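Local coordinates for ADP-dependent L-serine kinase SerK (Thermococcus kodakarensis KOD1, PDB 5X0K), which phosphorylates free L-serine with ADP as phosphate donor, giving O-phospho-L-serine and AMP in the first step from serine to cysteine, at residues P7-P12 with T222-L227; P12-D17 with L227-D232; Y18-L23 with R84-I89; S47-K52 with D235-E240. The protein carries 1 engineered substitution. All coordinates share one frame; numbering follows the deposited sequence.

Contact 1: P7-P12 with T222-L227; sequences PKYDIP and TTRHVL
Arg224 NH1 donates to Tyr9 OH at 3.2 Å, and this is the hydrogen bond that ties the loop 7-12 to strand 224-226. It is a bent bond, 135° at the hydrogen, with the phenol oxygen tilted out of the guanidinium plane. The guanidinium and the phenol ring are turned almost alike, their planes only 4° apart. They are not piled face to face, though: NH1 comes in at the ring's edge, as close to CE2 as to the hydroxyl. The arginine gets there through a bend at chi3 (61°), and its NE is held by the backbone oxygen of Thr101, which limits how the group can turn. On the loop side, Pro7 CB sits over one face of the tyrosine ring, toward its rim. Val226 divides its methyls between two neighbours, CG2 lying 4.4 Å from Tyr9 CE2 and CG1 4.4 Å from Ile11 CD1. Ile11 CD1 also rests 3.9 Å from Leu227 O. Strand 224-226 pairs antiparallel with strand 98-107 in the large mixed sheet, and the loop packs on its Arg224 and Val226 and on Leu227, which alternate with or adjoin the O-phospho-L-serine-binding Thr223 and His225 in sequence.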
# COMPACT_ATOMS: atom_id res chain seq x y z
N PRO A 7 -9.59 -6.28 9.15
CA PRO A 7 -10.92 -6.55 9.73
C PRO A 7 -11.86 -7.10 8.65
O PRO A 7 -11.63 -6.88 7.46
CB PRO A 7 -11.40 -5.18 10.21
CG PRO A 7 -10.15 -4.39 10.34
CD PRO A 7 -9.28 -4.85 9.21
N LYS A 8 -12.91 -7.83 9.07
CA LYS A 8 -13.75 -8.55 8.11
C LYS A 8 -14.70 -7.60 7.38
O LYS A 8 -15.93 -7.68 7.55
CB LYS A 8 -14.51 -9.68 8.81
CG LYS A 8 -13.58 -10.74 9.39
N TYR A 9 -14.14 -6.72 6.56
CA TYR A 9 -14.87 -5.54 6.09
C TYR A 9 -16.07 -5.87 5.21
O TYR A 9 -15.90 -6.25 4.06
CB TYR A 9 -13.96 -4.55 5.36
CG TYR A 9 -13.04 -3.76 6.26
CD1 TYR A 9 -13.53 -3.07 7.37
CD2 TYR A 9 -11.67 -3.70 6.00
CE1 TYR A 9 -12.69 -2.34 8.20
CE2 TYR A 9 -10.82 -2.97 6.81
CZ TYR A 9 -11.33 -2.29 7.91
OH TYR A 9 -10.49 -1.57 8.73
N ASP A 10 -17.26 -5.68 5.76
CA ASP A 10 -18.49 -5.79 4.98
C ASP A 10 -18.50 -4.60 4.06
O ASP A 10 -18.82 -3.48 4.47
CB ASP A 10 -19.72 -5.75 5.88
CG ASP A 10 -20.93 -6.45 5.28
OD1 ASP A 10 -21.04 -6.61 4.05
OD2 ASP A 10 -21.77 -6.84 6.09
N ILE A 11 -18.00 -4.82 2.86
CA ILE A 11 -18.07 -3.81 1.81
C ILE A 11 -19.00 -4.38 0.77
O ILE A 11 -18.77 -5.52 0.32
CB ILE A 11 -16.71 -3.60 1.12
CG1 ILE A 11 -15.65 -3.11 2.12
CG2 ILE A 11 -16.86 -2.64 -0.05
CD1 ILE A 11 -16.13 -2.06 3.10
N PRO A 12 -20.02 -3.63 0.35
CA PRO A 12 -20.92 -4.17 -0.65
C PRO A 12 -20.33 -4.22 -2.04
O PRO A 12 -19.53 -3.37 -2.42
CB PRO A 12 -22.11 -3.21 -0.60
CG PRO A 12 -21.49 -1.93 -0.23
CD PRO A 12 -20.50 -2.33 0.83
N THR A 222 1.48 1.50 1.90
CA THR A 222 1.37 2.76 2.58
C THR A 222 -0.07 3.18 2.70
O THR A 222 -0.50 3.56 3.79
CB THR A 222 2.22 3.83 1.90
OG1 THR A 222 3.58 3.37 1.87
CG2 THR A 222 2.13 5.14 2.65
N THR A 223 -0.84 3.09 1.62
CA THR A 223 -2.26 3.42 1.70
C THR A 223 -3.12 2.19 1.87
O THR A 223 -2.81 1.14 1.34
CB THR A 223 -2.75 4.14 0.44
OG1 THR A 223 -2.40 3.37 -0.72
CG2 THR A 223 -2.12 5.54 0.38
N ARG A 224 -4.25 2.38 2.55
CA ARG A 224 -5.23 1.31 2.71
C ARG A 224 -6.57 1.97 2.56
O ARG A 224 -7.11 2.53 3.50
CB ARG A 224 -5.08 0.57 4.05
CG ARG A 224 -5.93 -0.70 4.14
CD ARG A 224 -5.67 -1.50 5.41
NE ARG A 224 -6.00 -0.73 6.61
CZ ARG A 224 -7.23 -0.49 7.07
NH1 ARG A 224 -8.30 -1.01 6.49
NH2 ARG A 224 -7.39 0.25 8.17
N HIS A 225 -7.09 1.96 1.34
CA HIS A 225 -8.32 2.67 1.06
C HIS A 225 -9.47 1.81 1.48
O HIS A 225 -9.50 0.61 1.18
CB HIS A 225 -8.45 3.03 -0.41
CG HIS A 225 -7.54 4.13 -0.84
ND1 HIS A 225 -6.26 3.90 -1.30
CD2 HIS A 225 -7.75 5.45 -0.98
CE1 HIS A 225 -5.70 5.04 -1.64
NE2 HIS A 225 -6.59 6.00 -1.46
N VAL A 226 -10.41 2.40 2.20
CA VAL A 226 -11.69 1.75 2.49
C VAL A 226 -12.75 2.48 1.69
O VAL A 226 -12.98 3.69 1.86
CB VAL A 226 -12.00 1.71 3.99
CG1 VAL A 226 -13.41 1.20 4.23
CG2 VAL A 226 -10.98 0.83 4.69
N LEU A 227 -13.33 1.75 0.76
CA LEU A 227 -14.21 2.33 -0.26
C LEU A 227 -15.66 1.99 0.04
O LEU A 227 -15.92 1.04 0.78
CB LEU A 227 -13.83 1.76 -1.63
CG LEU A 227 -12.43 2.11 -2.19
CD1 LEU A 227 -12.34 1.60 -3.59
CD2 LEU A 227 -12.19 3.60 -2.17

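Contact 2: P12-D17 with L227-D232; sequences PTKKVD and LPFNPD
Pro228 meets Pro12 through its carbonyl oxygen, which lies 3.3 Å from Pro12 CG. Phe229 follows, its CB 3.6 Å from CG of the extended Lys14 chain, and the two side chains cross at about a right angle. With CG set between its backbone N and carbonyl carbon (chi1 68°), the phenylalanine swings its ring toward Val16, whose two methyls meet CE1. Val16 and Phe229 reach toward each other from opposite directions, CG1 of the valine making an off-centre CH-pi contact 4.3 Å from the ring centroid. An alanine here would keep the CB contact with Lys14 but would probably leave Val16 without its aromatic partner and open a gap beside Val88. Asn230 supplies the first two of three rungs of a parallel pairing: its N donates to Pro12 O (2.9 Å), and its O accepts from Lys14 N (3.0 Å). Its ND2 donates a hydrogen bond to a water that also bonds Thr13 OG1. Pro231 has no N-H to offer, but its CB touches Val16 CG2 at 3.5 Å, and its O takes a bond from a second water held by Thr13 OG1. Asp232 N closes the ladder on Lys14 O at 2.9 Å. Its side chain leans on Thr13 CG2 and runs beside that of Lys15, while a third water donates to both Asp232 O and Val16 O. This two-stranded parallel ribbon lies at the surface beside strand 84-89, where Val88 packs on Val16, Phe229 and Pro231; Leu55 of strand 54-58 also touches Pro231.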
# COMPACT_ATOMS: atom_id res chain seq x y z
N PRO A 12 -20.02 -3.63 0.35
CA PRO A 12 -20.92 -4.17 -0.65
C PRO A 12 -20.33 -4.22 -2.04
O PRO A 12 -19.53 -3.37 -2.42
CB PRO A 12 -22.11 -3.21 -0.60
CG PRO A 12 -21.49 -1.93 -0.23
CD PRO A 12 -20.50 -2.33 0.83
N THR A 13 -20.71 -5.24 -2.78
CA THR A 13 -20.42 -5.27 -4.22
C THR A 13 -21.53 -4.46 -4.89
O THR A 13 -22.69 -4.61 -4.52
CB THR A 13 -20.51 -6.69 -4.71
OG1 THR A 13 -19.34 -7.39 -4.25
CG2 THR A 13 -20.55 -6.73 -6.25
N LYS A 14 -21.16 -3.58 -5.82
CA LYS A 14 -22.15 -2.79 -6.55
C LYS A 14 -21.85 -2.92 -8.03
O LYS A 14 -20.71 -3.06 -8.39
CB LYS A 14 -22.11 -1.32 -6.15
CG LYS A 14 -22.57 -1.08 -4.72
CD LYS A 14 -22.77 0.42 -4.47
CE LYS A 14 -23.16 0.70 -3.04
NZ LYS A 14 -23.69 2.09 -2.82
N LYS A 15 -22.90 -2.91 -8.84
CA LYS A 15 -22.76 -3.07 -10.29
C LYS A 15 -22.53 -1.73 -10.90
O LYS A 15 -23.48 -1.04 -11.28
CB LYS A 15 -24.01 -3.69 -10.85
CG LYS A 15 -24.26 -5.10 -10.36
CD LYS A 15 -25.38 -5.77 -11.12
CE LYS A 15 -25.85 -7.03 -10.39
NZ LYS A 15 -27.10 -7.63 -10.94
N VAL A 16 -21.26 -1.36 -10.94
CA VAL A 16 -20.85 -0.09 -11.50
C VAL A 16 -20.27 -0.45 -12.84
O VAL A 16 -19.66 -1.52 -13.05
CB VAL A 16 -19.82 0.65 -10.63
CG1 VAL A 16 -20.51 1.25 -9.42
CG2 VAL A 16 -18.73 -0.30 -10.21
N ASP A 17 -20.55 0.39 -13.81
CA ASP A 17 -20.02 0.10 -15.14
C ASP A 17 -18.58 0.58 -15.24
O ASP A 17 -18.16 1.48 -14.52
CB ASP A 17 -20.92 0.77 -16.18
CG ASP A 17 -20.86 0.11 -17.52
OD1 ASP A 17 -20.04 -0.81 -17.76
OD2 ASP A 17 -21.66 0.52 -18.38
N LEU A 227 -13.33 1.75 0.76
CA LEU A 227 -14.21 2.33 -0.26
C LEU A 227 -15.66 1.99 0.04
O LEU A 227 -15.92 1.04 0.78
CB LEU A 227 -13.83 1.76 -1.63
CG LEU A 227 -12.43 2.11 -2.19
CD1 LEU A 227 -12.34 1.60 -3.59
CD2 LEU A 227 -12.19 3.60 -2.17
N PRO A 228 -16.62 2.78 -0.49
CA PRO A 228 -18.02 2.45 -0.27
C PRO A 228 -18.54 1.23 -1.02
O PRO A 228 -19.65 0.79 -0.71
CB PRO A 228 -18.76 3.71 -0.72
CG PRO A 228 -17.86 4.32 -1.73
CD PRO A 228 -16.46 4.01 -1.30
N PHE A 229 -17.78 0.70 -1.97
CA PHE A 229 -18.17 -0.49 -2.73
C PHE A 229 -16.96 -1.17 -3.38
O PHE A 229 -15.93 -0.55 -3.61
CB PHE A 229 -19.22 -0.12 -3.79
CG PHE A 229 -18.68 0.75 -4.89
CD1 PHE A 229 -18.09 0.19 -6.03
CD2 PHE A 229 -18.71 2.13 -4.78
CE1 PHE A 229 -17.55 1.00 -7.04
CE2 PHE A 229 -18.17 2.94 -5.78
CZ PHE A 229 -17.59 2.37 -6.90
N ASN A 230 -17.11 -2.47 -3.66
CA ASN A 230 -16.21 -3.19 -4.56
C ASN A 230 -16.99 -3.33 -5.87
O ASN A 230 -18.15 -3.75 -5.82
CB ASN A 230 -15.96 -4.61 -4.01
CG ASN A 230 -15.11 -4.62 -2.76
OD1 ASN A 230 -14.07 -3.96 -2.71
ND2 ASN A 230 -15.50 -5.42 -1.77
N PRO A 231 -16.38 -3.00 -7.04
CA PRO A 231 -17.16 -3.22 -8.26
C PRO A 231 -17.45 -4.70 -8.46
O PRO A 231 -16.62 -5.55 -8.09
CB PRO A 231 -16.27 -2.68 -9.39
CG PRO A 231 -15.37 -1.75 -8.71
CD PRO A 231 -15.14 -2.28 -7.30
N ASP A 232 -18.60 -5.01 -9.03
CA ASP A 232 -18.86 -6.36 -9.45
C ASP A 232 -17.89 -6.75 -10.57
O ASP A 232 -17.34 -5.90 -11.25
CB ASP A 232 -20.28 -6.52 -9.97
CG ASP A 232 -20.83 -7.90 -9.80
OD1 ASP A 232 -20.07 -8.87 -9.50
OD2 ASP A 232 -22.07 -8.02 -9.89
O HOH W 1 -16.99 -7.49 -6.13
O HOH W 2 -17.87 -6.94 -1.88
O HOH W 3 -19.11 -3.63 -11.64

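Contact 3: Y18-L23 with R84-I89; sequences YVFIEL and RAPSVI
Arg84 gives up the most surface here, running side by side with Glu22, and its NE donates to Glu22 OE2 at 3.0 Å in a salt bridge. The oxygen is met on its syn side and lies in the guanidinium plane, though carboxylate and guanidinium are twisted 39° apart. A water joins Glu22 OE1 to Arg84 NH2, while NH1 reaches the backbone oxygens of Phe242 and Glu240 near the C-terminus. Phe20 CB packs on Arg84 CD at 3.9 Å, with the ring and guanidinium planes nearly perpendicular. Ser87 lies on the other side of the sheet with Val19, Ile21 and Ala85. Its OG, anti to its own carbonyl carbon (chi1 -63°), bonds Ala85 O at 3.0 Å, and Ile21 N reaches that oxygen from the opposite face of the carbonyl plane, so one acceptor serves two donors. Val19 N to Ser87 O (2.8 Å) and Ala85 N to Ile21 O (3.0 Å) are further rungs. Pro86 fills the side shared with Phe20, its CB 3.4 Å from Tyr18 CD1. The result is an antiparallel strand pair at the edge of the five-stranded mixed sheet in the ParB-like N-terminal domain, with 19-22 as an outermost strand.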
# COMPACT_ATOMS: atom_id res chain seq x y z
N TYR A 18 -17.84 0.04 -16.20
CA TYR A 18 -16.47 0.43 -16.42
C TYR A 18 -16.35 1.26 -17.68
O TYR A 18 -17.26 1.25 -18.54
CB TYR A 18 -15.55 -0.81 -16.55
CG TYR A 18 -15.83 -1.67 -17.78
CD1 TYR A 18 -15.22 -1.41 -19.01
CD2 TYR A 18 -16.71 -2.74 -17.73
CE1 TYR A 18 -15.50 -2.17 -20.14
CE2 TYR A 18 -17.02 -3.47 -18.87
CZ TYR A 18 -16.39 -3.19 -20.06
OH TYR A 18 -16.69 -3.92 -21.19
N VAL A 19 -15.24 1.97 -17.79
CA VAL A 19 -14.90 2.67 -19.01
C VAL A 19 -13.41 2.45 -19.26
O VAL A 19 -12.62 2.42 -18.32
CB VAL A 19 -15.29 4.17 -18.92
CG1 VAL A 19 -14.55 4.89 -17.80
CG2 VAL A 19 -15.07 4.85 -20.24
N PHE A 20 -13.04 2.25 -20.52
CA PHE A 20 -11.64 2.04 -20.87
C PHE A 20 -10.93 3.39 -20.72
O PHE A 20 -11.40 4.43 -21.26
CB PHE A 20 -11.44 1.53 -22.31
CG PHE A 20 -11.90 0.12 -22.54
CD1 PHE A 20 -11.31 -0.92 -21.88
CD2 PHE A 20 -12.90 -0.18 -23.47
CE1 PHE A 20 -11.74 -2.23 -22.06
CE2 PHE A 20 -13.33 -1.50 -23.68
CZ PHE A 20 -12.76 -2.53 -22.95
N ILE A 21 -9.82 3.34 -19.99
CA ILE A 21 -8.92 4.46 -19.81
C ILE A 21 -7.54 4.01 -20.24
O ILE A 21 -7.12 2.87 -19.93
CB ILE A 21 -8.90 4.92 -18.34
CG1 ILE A 21 -10.32 5.37 -17.93
CG2 ILE A 21 -7.90 6.07 -18.13
CD1 ILE A 21 -10.84 6.56 -18.63
N GLU A 22 -6.83 4.89 -20.92
CA GLU A 22 -5.50 4.54 -21.42
C GLU A 22 -4.53 4.46 -20.25
O GLU A 22 -4.58 5.28 -19.34
CB GLU A 22 -5.03 5.51 -22.52
CG GLU A 22 -5.94 5.51 -23.74
CD GLU A 22 -5.80 4.27 -24.61
OE1 GLU A 22 -4.69 4.02 -25.14
OE2 GLU A 22 -6.81 3.57 -24.86
N LEU A 23 -3.65 3.47 -20.26
CA LEU A 23 -2.75 3.20 -19.15
C LEU A 23 -1.78 4.35 -18.94
O LEU A 23 -1.39 4.67 -17.80
CB LEU A 23 -1.98 1.89 -19.40
CG LEU A 23 -2.82 0.61 -19.53
CD1 LEU A 23 -2.04 -0.53 -20.16
CD2 LEU A 23 -3.35 0.20 -18.18
N ARG A 84 -4.74 -0.05 -22.59
CA ARG A 84 -5.86 0.46 -21.78
C ARG A 84 -6.33 -0.57 -20.78
O ARG A 84 -6.04 -1.73 -20.92
CB ARG A 84 -7.02 0.83 -22.68
CG ARG A 84 -7.72 -0.31 -23.42
CD ARG A 84 -8.52 0.27 -24.58
NE ARG A 84 -7.62 0.77 -25.63
CZ ARG A 84 -7.11 -0.00 -26.59
NH1 ARG A 84 -7.43 -1.27 -26.70
NH2 ARG A 84 -6.28 0.52 -27.46
N ALA A 85 -7.12 -0.12 -19.78
CA ALA A 85 -7.72 -1.03 -18.85
C ALA A 85 -9.14 -0.61 -18.52
O ALA A 85 -9.42 0.58 -18.45
CB ALA A 85 -6.88 -1.13 -17.59
N PRO A 86 -10.05 -1.58 -18.28
CA PRO A 86 -11.36 -1.15 -17.83
C PRO A 86 -11.26 -0.62 -16.43
O PRO A 86 -10.64 -1.23 -15.58
CB PRO A 86 -12.21 -2.39 -17.88
CG PRO A 86 -11.27 -3.51 -17.94
CD PRO A 86 -9.95 -3.03 -18.46
N SER A 87 -11.93 0.50 -16.22
CA SER A 87 -11.75 1.29 -15.03
C SER A 87 -13.11 1.80 -14.50
O SER A 87 -14.02 2.12 -15.26
CB SER A 87 -10.90 2.50 -15.43
OG SER A 87 -9.61 2.08 -15.86
N VAL A 88 -13.17 1.95 -13.19
CA VAL A 88 -14.29 2.59 -12.49
C VAL A 88 -13.73 3.89 -11.89
O VAL A 88 -12.74 3.87 -11.14
CB VAL A 88 -14.89 1.67 -11.40
CG1 VAL A 88 -15.86 2.46 -10.52
CG2 VAL A 88 -15.60 0.52 -12.07
N ILE A 89 -14.40 4.99 -12.20
CA ILE A 89 -13.99 6.29 -11.75
C ILE A 89 -14.74 6.62 -10.45
O ILE A 89 -15.96 6.57 -10.39
CB ILE A 89 -14.28 7.35 -12.83
CG1 ILE A 89 -13.48 7.04 -14.11
CG2 ILE A 89 -13.96 8.74 -12.30
CD1 ILE A 89 -13.89 7.90 -15.28
O HOH W 4 -5.03 3.12 -27.77

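Contact 4: S47-K52 with D235-E240; sequences SGIFWK and DVKLEE. With AMP (adenosine monophosphate), chain B.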
# COMPACT_ATOMS: atom_id res chain seq x y z
N SER A 47 -5.85 -16.90 -18.31
CA SER A 47 -7.27 -16.99 -18.65
C SER A 47 -7.63 -16.18 -19.89
O SER A 47 -8.60 -16.48 -20.57
CB SER A 47 -8.13 -16.57 -17.46
OG SER A 47 -7.99 -15.19 -17.19
N GLY A 48 -6.89 -15.10 -20.13
CA GLY A 48 -7.27 -14.12 -21.14
C GLY A 48 -8.51 -13.34 -20.82
O GLY A 48 -9.08 -12.78 -21.74
N ILE A 49 -8.90 -13.27 -19.54
CA ILE A 49 -10.04 -12.45 -19.08
C ILE A 49 -9.51 -11.50 -18.05
O ILE A 49 -8.74 -11.90 -17.17
CB ILE A 49 -11.16 -13.30 -18.43
CG1 ILE A 49 -11.70 -14.33 -19.45
CG2 ILE A 49 -12.23 -12.40 -17.83
CD1 ILE A 49 -12.41 -13.73 -20.65
N PHE A 50 -9.88 -10.24 -18.19
CA PHE A 50 -9.55 -9.21 -17.22
C PHE A 50 -10.86 -8.90 -16.51
O PHE A 50 -11.75 -8.30 -17.08
CB PHE A 50 -8.96 -7.95 -17.90
CG PHE A 50 -8.44 -6.91 -16.94
CD1 PHE A 50 -9.32 -5.98 -16.36
CD2 PHE A 50 -7.11 -6.82 -16.60
CE1 PHE A 50 -8.83 -5.00 -15.50
CE2 PHE A 50 -6.62 -5.87 -15.73
CZ PHE A 50 -7.49 -4.94 -15.18
N TRP A 51 -10.98 -9.34 -15.26
CA TRP A 51 -12.28 -9.35 -14.57
C TRP A 51 -12.45 -8.36 -13.43
O TRP A 51 -13.55 -8.32 -12.82
CB TRP A 51 -12.59 -10.78 -14.09
CG TRP A 51 -11.50 -11.42 -13.38
CD1 TRP A 51 -10.66 -12.39 -13.85
CD2 TRP A 51 -11.11 -11.19 -12.03
NE1 TRP A 51 -9.76 -12.75 -12.90
CE2 TRP A 51 -10.00 -12.02 -11.77
CE3 TRP A 51 -11.60 -10.36 -11.01
CZ2 TRP A 51 -9.36 -12.04 -10.54
CZ3 TRP A 51 -10.96 -10.40 -9.75
CH2 TRP A 51 -9.84 -11.23 -9.55
N LYS A 52 -11.42 -7.57 -13.11
CA LYS A 52 -11.39 -6.72 -11.92
C LYS A 52 -11.01 -5.28 -12.33
O LYS A 52 -9.84 -4.99 -12.51
CB LYS A 52 -10.35 -7.22 -10.90
CG LYS A 52 -10.50 -6.64 -9.50
CD LYS A 52 -9.37 -7.12 -8.61
CE LYS A 52 -9.49 -6.57 -7.22
NZ LYS A 52 -8.60 -7.34 -6.33
N ASP A 235 -16.62 -8.66 -17.61
CA ASP A 235 -16.44 -9.60 -18.71
C ASP A 235 -15.69 -8.83 -19.80
O ASP A 235 -16.30 -8.27 -20.75
CB ASP A 235 -17.81 -10.11 -19.20
CG ASP A 235 -17.72 -10.94 -20.47
OD1 ASP A 235 -16.66 -11.56 -20.74
OD2 ASP A 235 -18.72 -10.96 -21.24
N VAL A 236 -14.37 -8.76 -19.65
CA VAL A 236 -13.52 -8.12 -20.66
C VAL A 236 -12.41 -9.06 -21.07
O VAL A 236 -11.77 -9.65 -20.24
CB VAL A 236 -12.92 -6.79 -20.13
CG1 VAL A 236 -11.95 -6.15 -21.11
CG2 VAL A 236 -14.05 -5.84 -19.82
N LYS A 237 -12.18 -9.19 -22.37
CA LYS A 237 -11.14 -10.06 -22.87
C LYS A 237 -9.83 -9.29 -22.93
O LYS A 237 -9.79 -8.14 -23.30
CB LYS A 237 -11.51 -10.63 -24.23
CG LYS A 237 -12.45 -11.81 -24.15
CD LYS A 237 -13.75 -11.53 -23.44
CE LYS A 237 -14.78 -12.60 -23.82
NZ LYS A 237 -16.07 -12.34 -23.15
N LEU A 238 -8.77 -9.93 -22.49
CA LEU A 238 -7.42 -9.34 -22.60
C LEU A 238 -7.13 -8.77 -23.99
O LEU A 238 -6.53 -7.72 -24.07
CB LEU A 238 -6.36 -10.38 -22.25
CG LEU A 238 -4.87 -9.96 -22.32
CD1 LEU A 238 -4.59 -8.73 -21.46
CD2 LEU A 238 -4.00 -11.13 -21.90
N GLU A 239 -7.56 -9.45 -25.04
CA GLU A 239 -7.38 -8.91 -26.42
C GLU A 239 -7.98 -7.51 -26.65
O GLU A 239 -7.47 -6.74 -27.50
CB GLU A 239 -7.92 -9.88 -27.48
CG GLU A 239 -9.38 -10.21 -27.40
CD GLU A 239 -9.64 -11.67 -27.80
N GLU A 240 -8.99 -7.14 -25.88
CA GLU A 240 -9.59 -5.80 -25.97
C GLU A 240 -8.69 -4.67 -25.44
O GLU A 240 -9.00 -3.48 -25.64
CB GLU A 240 -10.92 -5.75 -25.22
CG GLU A 240 -12.01 -6.70 -25.69
CD GLU A 240 -13.26 -6.57 -24.86
OE1 GLU A 240 -13.83 -5.47 -24.78
OE2 GLU A 240 -13.71 -7.54 -24.25
P AMP B . -3.30 -4.79 -7.85
O1P AMP B . -3.54 -4.49 -9.29
O2P AMP B . -2.21 -4.01 -7.20
O3P AMP B . -4.58 -4.79 -7.03
O5' AMP B . -2.72 -6.31 -7.81
C5' AMP B . -3.02 -7.23 -8.85
C4' AMP B . -4.51 -7.58 -8.85
O4' AMP B . -4.79 -8.33 -10.01
C3' AMP B . -4.97 -8.45 -7.69
O3' AMP B . -5.88 -7.71 -6.89
C2' AMP B . -5.65 -9.64 -8.33
O2' AMP B . -6.89 -10.06 -7.72
C1' AMP B . -5.93 -9.11 -9.71
N9 AMP B . -6.08 -10.09 -10.77
C8 AMP B . -5.61 -11.36 -10.86
N7 AMP B . -5.97 -11.91 -12.03
C5 AMP B . -6.65 -10.97 -12.72
C6 AMP B . -7.31 -10.95 -14.02
N6 AMP B . -7.29 -12.04 -14.83
N1 AMP B . -7.94 -9.79 -14.38
C2 AMP B . -7.92 -8.70 -13.55
N3 AMP B . -7.35 -8.66 -12.33
C4 AMP B . -6.72 -9.78 -11.88
O HOH W 5 -8.33 -12.26 -24.70
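Ile49 and Lys237 lie side by side and point the same way, Ile49 CD1 resting 3.8 Å from Lys237 CD on the aliphatic part of the chain. The lysine bends at chi2 (57°), and its NZ forms a salt bridge with Asp235 OD1 at 2.6 Å. Between the backbones, Phe50 N donates to Val236 O at 2.9 Å and Leu238 N to Gly48 O at 3.0 Å, the latter from well above the carbonyl plane. Val236 N is buried here without a partner. The rings of Phe50 and Trp51 lie over the two faces of the adenine of AMP. C2 of AMP sits 3.6 Å above the Phe50 ring, over its centre, and C6 lies 3.1 Å above the Trp51 ring plane, toward the rim. Ile49 O accepts a nearly straight bond (172°) from AMP N6. Past the base, the extended Lys52 chain brings NZ to the ribose, 2.8 Å from AMP O3', with a weak second bond to O2'. An alanine in place of Trp51 would probably leave one face of the adenine without its indole cover and the base freer to shift. Ser43, His72 and Arg73 hold the nucleotide too; residues 49-52 form the adenosine part of the ADP-binding site, and 236-237 pairs with their strand from outside it.

Segments near both ends of the chain enter these contacts, joined by 47-52 and 84-89 from the N-terminal half. Residues 7-17 meet 222-232 in contacts 1 and 2, which share Pro12 and Leu227 and have centres 12 Å apart. Residues 18-23 then form the edge of the five-stranded sheet in contact 3, where Val88 touches contact 2. Contact 4 takes the chain's last strand, 236-237, to the strand after helix 34-47; its centre is 12 Å from that of contact 3, which it meets through Pro86 against Phe50 and Tyr18 against Val236. The centres of contacts 1 and 4 are about 25 Å apart. The C-terminal tail thus passes from the strand holding His225 along the ParB-like domain to pair with the strand preceding the adenine-binding Trp51.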